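Local coordinates for protein endo-beta-N-acetylglucosaminidase F1 (Bacteroides thetaiotaomicron VPI-5482, PDB 6TCV) that probably hydrolyses the chitobiose core of high-mannose N-glycans, acting as an endo-beta-N-acetylglucosaminidase of gut Bacteroides, at residues A310-E315 with G331-V336; N292-S297 with T302-A307. The protein carries 2 engineered substitutions. All coordinates share one frame; numbering follows the deposited sequence.

Contact 1 (A310-E315 with G331-V336)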
# COMPACT_ATOMS: atom_id res chain seq x y z
N ALA A 310 6.58 14.63 -3.34
CA ALA A 310 5.11 14.64 -3.27
C ALA A 310 4.51 14.59 -4.66
O ALA A 310 3.52 13.89 -4.89
CB ALA A 310 4.63 15.89 -2.51
N ARG A 311 5.09 15.33 -5.61
CA ARG A 311 4.62 15.24 -6.99
C ARG A 311 4.63 13.78 -7.49
O ARG A 311 3.65 13.30 -8.08
CB ARG A 311 5.45 16.14 -7.89
CG ARG A 311 5.24 15.90 -9.44
CD ARG A 311 3.83 16.27 -9.88
NE ARG A 311 3.58 17.70 -9.69
CZ ARG A 311 2.40 18.26 -9.88
NH1 ARG A 311 1.36 17.57 -10.28
NH2 ARG A 311 2.24 19.56 -9.60
N LEU A 312 5.70 13.06 -7.23
CA LEU A 312 5.77 11.67 -7.65
C LEU A 312 4.69 10.84 -6.97
O LEU A 312 4.01 10.03 -7.62
CB LEU A 312 7.17 11.05 -7.37
CG LEU A 312 7.28 9.55 -7.64
CD1 LEU A 312 7.00 9.24 -9.12
CD2 LEU A 312 8.63 9.01 -7.19
N CYS A 313 4.48 11.03 -5.67
CA CYS A 313 3.45 10.25 -4.99
C CYS A 313 2.07 10.53 -5.56
O CYS A 313 1.29 9.60 -5.80
CB CYS A 313 3.49 10.54 -3.48
SG CYS A 313 5.00 9.93 -2.67
N TYR A 314 1.76 11.82 -5.75
CA TYR A 314 0.47 12.23 -6.29
C TYR A 314 0.26 11.63 -7.67
O TYR A 314 -0.81 11.09 -7.95
CB TYR A 314 0.43 13.77 -6.37
CG TYR A 314 -0.71 14.30 -7.15
CD1 TYR A 314 -2.00 14.36 -6.60
CD2 TYR A 314 -0.53 14.73 -8.45
CE1 TYR A 314 -3.09 14.83 -7.37
CE2 TYR A 314 -1.61 15.22 -9.19
CZ TYR A 314 -2.87 15.27 -8.63
OH TYR A 314 -3.94 15.75 -9.37
N GLU A 315 1.24 11.74 -8.56
CA GLU A 315 1.09 11.21 -9.90
C GLU A 315 0.98 9.71 -9.89
O GLU A 315 0.29 9.14 -10.73
CB GLU A 315 2.25 11.67 -10.82
CG GLU A 315 2.32 13.17 -11.02
CD GLU A 315 1.14 13.77 -11.75
OE1 GLU A 315 0.34 13.01 -12.40
OE2 GLU A 315 1.01 15.02 -11.70
N GLY A 331 15.10 10.82 4.13
CA GLY A 331 15.51 11.65 3.00
C GLY A 331 14.48 12.72 2.75
O GLY A 331 13.90 13.27 3.69
N GLN A 332 14.17 12.94 1.49
CA GLN A 332 13.24 13.98 1.08
C GLN A 332 11.89 13.41 0.65
O GLN A 332 11.14 14.09 -0.04
CB GLN A 332 13.86 14.77 -0.07
CG GLN A 332 14.83 15.85 0.36
CD GLN A 332 15.97 15.36 1.24
OE1 GLN A 332 16.85 14.61 0.80
NE2 GLN A 332 15.97 15.79 2.49
N MET A 333 11.56 12.19 1.06
CA MET A 333 10.42 11.49 0.49
C MET A 333 9.06 11.96 0.99
O MET A 333 8.05 11.69 0.32
CB MET A 333 10.53 9.96 0.73
CG MET A 333 9.70 9.14 -0.25
SD MET A 333 10.32 9.30 -1.95
CE MET A 333 8.79 9.65 -2.85
N TYR A 334 9.00 12.61 2.15
CA TYR A 334 7.73 12.87 2.83
C TYR A 334 7.74 14.22 3.51
O TYR A 334 8.72 14.58 4.13
CB TYR A 334 7.50 11.81 3.91
CG TYR A 334 6.19 11.87 4.65
CD1 TYR A 334 4.97 11.58 4.03
CD2 TYR A 334 6.18 12.19 5.98
CE1 TYR A 334 3.78 11.57 4.73
CE2 TYR A 334 4.97 12.24 6.72
CZ TYR A 334 3.76 11.92 6.06
OH TYR A 334 2.56 11.90 6.74
N GLY A 335 6.63 14.92 3.43
CA GLY A 335 6.46 16.15 4.19
C GLY A 335 5.59 17.21 3.56
O GLY A 335 5.02 18.01 4.30
N VAL A 336 5.46 17.24 2.26
CA VAL A 336 4.57 18.19 1.58
C VAL A 336 3.18 17.61 1.49
O VAL A 336 2.99 16.47 1.05
CB VAL A 336 5.13 18.53 0.19
CG1 VAL A 336 4.08 19.21 -0.68
CG2 VAL A 336 6.33 19.42 0.35
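In the (beta/alpha) barrel expected of this glycoside hydrolase, helix 306-319 belongs to the beta-alpha-beta crossover between parallel strands 283-287 and 324-329, and here A310, L312 and C313 in its middle turns meet M333 and V336 of the loop that leaves the second strand. The contact is wholly apolar and falls into two patches. In the first, the methyl end of M333 does the touching: its CE lies 3.8 Å from C313 SG and 4.4 Å from L312 CD2. M333 CG is anti to the backbone N (chi1 -158°), and the chain then bends at chi2 and chi3, which brings the methyl to the helix although CB itself does not point there. V327 of strand 324-329 lies against both C313 and M333, so strand, loop and helix share one buried core. The second patch is smaller and nearer the surface: the methyl of A310 rests against V336 CB and V336 CG1, 3.8 Å from each. This is also where the two backbones come closest, with CA atoms of A310 and V336 6.0 Å apart. Between the patches the loop turns Y334 away from the helix, where its ring packs edge-to-face with Y360 and its OH bonds Y360 O. G335 follows with backbone angles that would jam a CB against Y334 O. The M333 side chain is about 9 Å from a bound NAG, so the sugar is near but is not touched by this side chain. On another side of the helix, R311 is held by E315, one turn on, and by D340; R311 NH1 donates to E315 OE2 over 2.9 Å, the carboxylate oxygen lying only 14° out of the guanidinium plane.

Contact 2 (N292-S297 with T302-A307); sequences NSPDLS and TNPSTA
P294 and P304 point their rings at each other across a surface loop, the CG and CD atoms of each meeting those of the other in the apolar part of this contact: P294 CG lies 3.7 Å from P304 CD, and P294 CD is equally near P304 CG. The same P294 CG also presses on the backbone, 3.3 Å from T302 O. An alanine here would lack CG and CD, and would probably leave a gap beside P304 and T302 O and give the loop more freedom to bend. L296 makes the second set of van der Waals contacts. Its CG is anti to the carbonyl carbon (chi1 -60°), and both methyls lie against N303, whose side chain it crosses at about a right angle. CD2 sits 3.5 Å from N303 N, a buried amide with no partner in the model, while CD1 is 3.5 Å from N303 OD1. The polar bonds lie within 292-297 and at the start of helix 306-319. D295 OD1 closes an Asx turn by accepting from S297 N, and takes S297 OG at 2.6 Å from the same face of the carboxylate. S305 is the N-cap of the helix, its OG bonded to A308 N just past the segment. The whole loop runs from strand 283-287 to that helix and leans on the loop preceding helix 262-278, where Q259 touches both prolines and shares backbone bonding with T302.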
# COMPACT_ATOMS: atom_id res chain seq x y z
N ASN A 292 22.51 9.94 -6.04
CA ASN A 292 23.53 10.97 -6.11
C ASN A 292 22.90 12.29 -6.51
O ASN A 292 21.69 12.36 -6.76
CB ASN A 292 24.67 10.56 -7.05
CG ASN A 292 25.37 9.30 -6.62
OD1 ASN A 292 25.38 8.98 -5.42
ND2 ASN A 292 26.04 8.65 -7.53
N SER A 293 23.69 13.33 -6.63
CA SER A 293 23.14 14.63 -6.94
C SER A 293 22.60 14.62 -8.37
O SER A 293 23.20 14.02 -9.27
CB SER A 293 24.24 15.69 -6.84
OG SER A 293 24.49 15.94 -5.47
N PRO A 294 21.49 15.28 -8.62
CA PRO A 294 20.94 15.26 -9.97
C PRO A 294 21.72 16.13 -10.94
O PRO A 294 22.39 17.09 -10.55
CB PRO A 294 19.52 15.80 -9.77
CG PRO A 294 19.61 16.68 -8.54
CD PRO A 294 20.61 15.96 -7.65
N ASP A 295 21.61 15.82 -12.23
CA ASP A 295 22.04 16.71 -13.30
C ASP A 295 20.89 17.67 -13.57
O ASP A 295 19.88 17.29 -14.16
CB ASP A 295 22.41 15.89 -14.54
CG ASP A 295 22.76 16.74 -15.71
OD1 ASP A 295 22.81 17.97 -15.56
OD2 ASP A 295 23.03 16.18 -16.78
N LEU A 296 21.03 18.91 -13.09
CA LEU A 296 19.96 19.90 -13.20
C LEU A 296 19.69 20.33 -14.63
O LEU A 296 18.64 20.93 -14.88
CB LEU A 296 20.23 21.11 -12.28
CG LEU A 296 20.33 20.71 -10.81
CD1 LEU A 296 20.75 21.94 -10.01
CD2 LEU A 296 19.06 20.20 -10.22
N SER A 297 20.59 20.03 -15.57
CA SER A 297 20.37 20.29 -16.98
C SER A 297 19.48 19.24 -17.65
O SER A 297 19.03 19.44 -18.79
CB SER A 297 21.72 20.24 -17.76
OG SER A 297 22.27 18.93 -17.90
N THR A 302 15.28 17.51 -11.23
CA THR A 302 15.19 18.81 -10.58
C THR A 302 15.95 18.76 -9.25
O THR A 302 16.49 17.73 -8.87
CB THR A 302 13.74 19.26 -10.44
OG1 THR A 302 13.73 20.66 -10.12
CG2 THR A 302 13.01 18.52 -9.36
N ASN A 303 16.00 19.91 -8.55
CA ASN A 303 16.64 19.95 -7.23
C ASN A 303 15.91 18.98 -6.28
O ASN A 303 14.67 18.87 -6.32
CB ASN A 303 16.56 21.39 -6.65
CG ASN A 303 17.09 22.39 -7.64
OD1 ASN A 303 18.26 22.74 -7.66
ND2 ASN A 303 16.14 23.04 -8.29
N PRO A 304 16.62 18.18 -5.49
CA PRO A 304 15.93 17.27 -4.57
C PRO A 304 15.08 18.05 -3.57
O PRO A 304 15.55 19.02 -2.96
CB PRO A 304 17.07 16.53 -3.86
CG PRO A 304 18.29 16.73 -4.81
CD PRO A 304 18.09 18.08 -5.42
N SER A 305 13.83 17.63 -3.37
CA SER A 305 12.96 18.31 -2.42
C SER A 305 11.77 17.44 -2.06
O SER A 305 11.34 16.57 -2.83
CB SER A 305 12.46 19.64 -2.98
OG SER A 305 11.43 19.42 -3.92
N THR A 306 11.18 17.71 -0.90
CA THR A 306 9.92 17.08 -0.55
C THR A 306 8.81 17.45 -1.53
O THR A 306 7.91 16.64 -1.75
CB THR A 306 9.55 17.43 0.90
OG1 THR A 306 9.59 18.84 1.06
CG2 THR A 306 10.49 16.71 1.92
N ALA A 307 8.87 18.60 -2.19
CA ALA A 307 7.84 18.92 -3.17
C ALA A 307 7.95 18.02 -4.39
O ALA A 307 6.94 17.54 -4.92
CB ALA A 307 7.94 20.39 -3.63

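Contacts 1 and 2 come in series along the chain, contact 2 closing before contact 1 opens, and their centres are 13 Å apart on the same side of the chain's centre. Both draw on helix 306-319: contact 2 includes its N-cap and first residues, contact 1 the following turns. They touch directly through T306, whose CG2 lies 3.3 Å from Q332 O and whose OG1 is 3.4 Å from V336 CG2. The lead-in residues 302-304 thus pack on 292-297, while T306 at the helix start meets the loop after strand 324-329, joining an exposed outer loop to the buried core of one beta-alpha-beta crossover of the probable (beta/alpha) barrel.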